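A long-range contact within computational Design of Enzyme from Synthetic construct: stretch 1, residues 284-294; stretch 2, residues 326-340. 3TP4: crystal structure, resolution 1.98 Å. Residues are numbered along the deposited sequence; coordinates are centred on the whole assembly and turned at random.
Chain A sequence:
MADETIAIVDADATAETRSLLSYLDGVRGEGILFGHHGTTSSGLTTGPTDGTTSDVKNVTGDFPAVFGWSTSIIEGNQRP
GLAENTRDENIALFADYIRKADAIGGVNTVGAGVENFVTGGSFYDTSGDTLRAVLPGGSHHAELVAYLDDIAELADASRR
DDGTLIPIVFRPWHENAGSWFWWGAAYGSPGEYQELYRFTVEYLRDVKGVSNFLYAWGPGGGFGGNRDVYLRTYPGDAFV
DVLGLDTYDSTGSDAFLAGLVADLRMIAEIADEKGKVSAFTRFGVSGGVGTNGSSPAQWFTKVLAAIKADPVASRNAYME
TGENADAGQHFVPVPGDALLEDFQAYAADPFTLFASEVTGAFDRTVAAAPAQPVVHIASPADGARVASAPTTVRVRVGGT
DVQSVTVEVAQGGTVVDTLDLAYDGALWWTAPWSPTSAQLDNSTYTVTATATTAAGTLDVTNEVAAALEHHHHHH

Stretch 1, residues 284-294: GVSGGVGTNGS
Stretch 2, residues 326-340: DAGQHFVPVPGDALL

Two irregular segments of one chain pack together and bury 584 Å² in all. Stretch 1 begins in a weakly bonded strand about Gly284 and Val285, then makes a type II turn (Val285 to Gly288), then a type I turn (Gly290 to Gly293). Stretch 2 has no regular helix or strand; type II and type I turns run from Val334 to Asp337 and from Asp337 to Leu340. The CA atoms of Gly288 and Phe331 lie 4.6 Å apart, those of Thr291 and Gly328 4.2 Å, so the chains run in opposite senses.

Backbone amides of stretch 1 do most of the bonding. Val289 N donates to His330 O (2.8 Å), Thr291 N to Ala327 O (3.0 Å) and Asn292 N to Gly328 O (3.1 Å). Thr291 OG1, chi1 m, adds a weak bond to Ala327 O (3.4 Å).

Waters satisfy further groups. Water 1 accepts from Val285 N (3.1 Å) and donates to Phe331 O (2.8 Å). Water 2 accepts from Gly290 N (2.8 Å) and His330 N (3.1 Å). Water 3 accepts from Leu339 N (3.0 Å) and donates to Val289 O (3.0 Å).

His330, chi1 p and chi2 -81°, is fixed within its own stretch: ND1 donates to Asp326 O (3.0 Å), NE2 to Asp337 OD2 (2.5 Å). Asp337 OD2 also accepts from Val334 N (2.9 Å). Gly290 N and Val289 C lie over one face of the imidazole.

Glycines permit the close approach. A CB on Gly288 would clash with His330 O; one on Gly290 would meet Ala327 O and His330 CE1. Gly288 CA sits 3.9 Å from the Phe331 ring centroid, over the face (chi1 m, chi2 82°).

Val289, chi1 m, points toward stretch 2 and is buried. Its CG1 meets Leu339 CD1 (3.7 Å) and its CG2 meets Pro333 CG (4.0 Å). Val285, chi1 t, brings CG2 to Leu339 CD1 (4.1 Å).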

# COMPACT_ATOMS: atom_id res chain seq x y z
N GLY A 284 9.35 -9.49 -10.13
CA GLY A 284 10.44 -10.42 -9.88
C GLY A 284 10.27 -11.74 -10.62
O GLY A 284 9.22 -11.99 -11.21
N VAL A 285 11.31 -12.57 -10.60
CA VAL A 285 11.21 -13.93 -11.14
C VAL A 285 10.43 -14.80 -10.15
O VAL A 285 10.77 -14.85 -8.97
CB VAL A 285 12.60 -14.54 -11.36
CG1 VAL A 285 12.48 -16.01 -11.76
CG2 VAL A 285 13.38 -13.74 -12.42
N SER A 286 9.39 -15.48 -10.61
CA SER A 286 8.62 -16.36 -9.72
C SER A 286 9.53 -17.38 -9.08
O SER A 286 10.25 -18.10 -9.77
CB SER A 286 7.52 -17.10 -10.49
OG SER A 286 6.62 -16.22 -11.11
N GLY A 287 9.52 -17.43 -7.75
CA GLY A 287 10.35 -18.35 -7.01
C GLY A 287 11.76 -17.84 -6.79
O GLY A 287 12.57 -18.50 -6.15
N GLY A 288 12.06 -16.66 -7.33
CA GLY A 288 13.38 -16.09 -7.14
C GLY A 288 14.37 -16.59 -8.17
O GLY A 288 14.01 -17.35 -9.06
N VAL A 289 15.62 -16.17 -8.04
CA VAL A 289 16.65 -16.51 -9.00
C VAL A 289 17.70 -17.42 -8.38
O VAL A 289 18.76 -17.65 -8.97
CB VAL A 289 17.35 -15.25 -9.55
CG1 VAL A 289 16.32 -14.34 -10.22
CG2 VAL A 289 18.06 -14.52 -8.43
N GLY A 290 17.41 -17.93 -7.19
CA GLY A 290 18.33 -18.83 -6.51
C GLY A 290 17.99 -20.29 -6.74
O GLY A 290 17.35 -20.65 -7.73
N THR A 291 18.42 -21.13 -5.80
CA THR A 291 18.31 -22.59 -5.90
C THR A 291 16.92 -23.10 -6.22
O THR A 291 16.73 -23.92 -7.11
CB THR A 291 18.75 -23.24 -4.57
OG1 THR A 291 20.10 -22.86 -4.28
CG2 THR A 291 18.64 -24.75 -4.65
N ASN A 292 15.93 -22.61 -5.48
CA ASN A 292 14.56 -23.06 -5.65
C ASN A 292 13.83 -22.23 -6.71
O ASN A 292 12.62 -22.37 -6.89
CB ASN A 292 13.82 -22.99 -4.32
CG ASN A 292 14.53 -23.76 -3.22
OD1 ASN A 292 15.11 -24.82 -3.47
ND2 ASN A 292 14.51 -23.22 -2.00
N GLY A 293 14.58 -21.39 -7.41
CA GLY A 293 13.98 -20.51 -8.39
C GLY A 293 14.29 -20.90 -9.82
O GLY A 293 14.51 -22.08 -10.13
N SER A 294 14.29 -19.91 -10.70
CA SER A 294 14.56 -20.12 -12.11
C SER A 294 15.54 -19.07 -12.62
O SER A 294 15.78 -18.05 -11.95
CB SER A 294 13.26 -20.02 -12.91
OG SER A 294 12.29 -20.93 -12.43
N ASP A 326 18.03 -16.25 1.40
CA ASP A 326 19.11 -17.23 1.38
C ASP A 326 19.34 -17.78 -0.03
O ASP A 326 18.64 -17.41 -0.97
CB ASP A 326 18.79 -18.37 2.35
CG ASP A 326 17.40 -18.93 2.15
OD1 ASP A 326 17.02 -19.20 0.99
OD2 ASP A 326 16.67 -19.08 3.15
N ALA A 327 20.32 -18.67 -0.16
CA ALA A 327 20.70 -19.21 -1.46
C ALA A 327 19.51 -19.79 -2.20
O ALA A 327 19.39 -19.65 -3.42
CB ALA A 327 21.80 -20.27 -1.31
N GLY A 328 18.63 -20.46 -1.47
CA GLY A 328 17.46 -21.08 -2.07
C GLY A 328 16.45 -20.05 -2.53
O GLY A 328 15.85 -20.18 -3.60
N GLN A 329 16.24 -19.01 -1.72
CA GLN A 329 15.23 -18.00 -2.04
C GLN A 329 15.79 -16.58 -1.99
O GLN A 329 15.98 -16.01 -0.91
CB GLN A 329 14.04 -18.11 -1.09
CG GLN A 329 12.86 -17.26 -1.51
CD GLN A 329 11.69 -17.39 -0.58
OE1 GLN A 329 11.84 -17.79 0.57
NE2 GLN A 329 10.50 -17.06 -1.07
N HIS A 330 16.05 -16.02 -3.16
CA HIS A 330 16.48 -14.64 -3.24
C HIS A 330 16.12 -14.08 -4.61
O HIS A 330 15.95 -14.84 -5.57
CB HIS A 330 17.98 -14.49 -2.91
CG HIS A 330 18.89 -15.18 -3.87
ND1 HIS A 330 19.16 -16.54 -3.81
CD2 HIS A 330 19.64 -14.70 -4.90
CE1 HIS A 330 20.02 -16.86 -4.76
NE2 HIS A 330 20.33 -15.76 -5.44
N PHE A 331 15.97 -12.77 -4.71
CA PHE A 331 15.39 -12.19 -5.92
C PHE A 331 16.34 -11.28 -6.69
O PHE A 331 16.15 -11.07 -7.89
CB PHE A 331 14.07 -11.49 -5.58
CG PHE A 331 13.00 -12.45 -5.15
CD1 PHE A 331 12.95 -12.90 -3.84
CD2 PHE A 331 12.08 -12.94 -6.07
CE1 PHE A 331 11.97 -13.81 -3.45
CE2 PHE A 331 11.10 -13.84 -5.68
CZ PHE A 331 11.04 -14.27 -4.37
N VAL A 332 17.35 -10.76 -6.00
CA VAL A 332 18.46 -10.08 -6.67
C VAL A 332 19.62 -11.06 -6.84
O VAL A 332 20.13 -11.58 -5.85
CB VAL A 332 18.92 -8.84 -5.88
CG1 VAL A 332 20.26 -8.31 -6.43
CG2 VAL A 332 17.83 -7.73 -5.89
N PRO A 333 20.04 -11.32 -8.09
CA PRO A 333 21.15 -12.25 -8.33
C PRO A 333 22.43 -11.84 -7.61
O PRO A 333 22.68 -10.65 -7.43
CB PRO A 333 21.37 -12.16 -9.85
CG PRO A 333 20.10 -11.63 -10.40
CD PRO A 333 19.51 -10.74 -9.33
N VAL A 334 23.22 -12.83 -7.20
CA VAL A 334 24.49 -12.59 -6.54
C VAL A 334 25.53 -13.44 -7.27
O VAL A 334 25.17 -14.23 -8.15
CB VAL A 334 24.42 -12.93 -5.03
CG1 VAL A 334 23.38 -12.05 -4.35
CG2 VAL A 334 24.09 -14.40 -4.81
N PRO A 335 26.82 -13.25 -6.96
CA PRO A 335 27.81 -14.01 -7.73
C PRO A 335 27.49 -15.49 -7.65
O PRO A 335 27.13 -15.99 -6.58
CB PRO A 335 29.12 -13.68 -7.02
CG PRO A 335 28.90 -12.32 -6.45
CD PRO A 335 27.46 -12.33 -6.00
N GLY A 336 27.58 -16.19 -8.77
CA GLY A 336 27.22 -17.59 -8.80
C GLY A 336 25.89 -17.82 -9.48
O GLY A 336 25.65 -18.92 -9.98
N ASP A 337 25.02 -16.80 -9.50
CA ASP A 337 23.72 -16.93 -10.15
C ASP A 337 23.83 -16.67 -11.63
O ASP A 337 24.56 -15.77 -12.06
CB ASP A 337 22.71 -15.94 -9.56
CG ASP A 337 22.37 -16.23 -8.12
OD1 ASP A 337 22.64 -17.37 -7.66
OD2 ASP A 337 21.84 -15.33 -7.44
N ALA A 338 23.09 -17.44 -12.42
CA ALA A 338 23.15 -17.30 -13.86
C ALA A 338 22.65 -15.92 -14.33
O ALA A 338 23.10 -15.40 -15.36
CB ALA A 338 22.36 -18.42 -14.53
N LEU A 339 21.71 -15.33 -13.58
CA LEU A 339 21.11 -14.06 -14.00
C LEU A 339 21.89 -12.83 -13.52
O LEU A 339 21.45 -11.68 -13.72
CB LEU A 339 19.64 -13.97 -13.56
CG LEU A 339 18.57 -14.60 -14.47
CD1 LEU A 339 17.20 -14.62 -13.76
CD2 LEU A 339 18.47 -13.87 -15.80
N LEU A 340 23.04 -13.05 -12.89
CA LEU A 340 23.81 -11.93 -12.34
C LEU A 340 24.18 -10.90 -13.41
O LEU A 340 23.92 -9.71 -13.24
CB LEU A 340 25.08 -12.43 -11.65
CG LEU A 340 26.00 -11.27 -11.23
CD1 LEU A 340 25.44 -10.56 -10.02
CD2 LEU A 340 27.41 -11.75 -10.97
O HOH W 1 13.58 -11.13 -9.05
O HOH W 2 15.32 -18.14 -5.30
O HOH W 3 20.01 -16.77 -11.52
O HOH W 4 20.73 -19.80 -9.29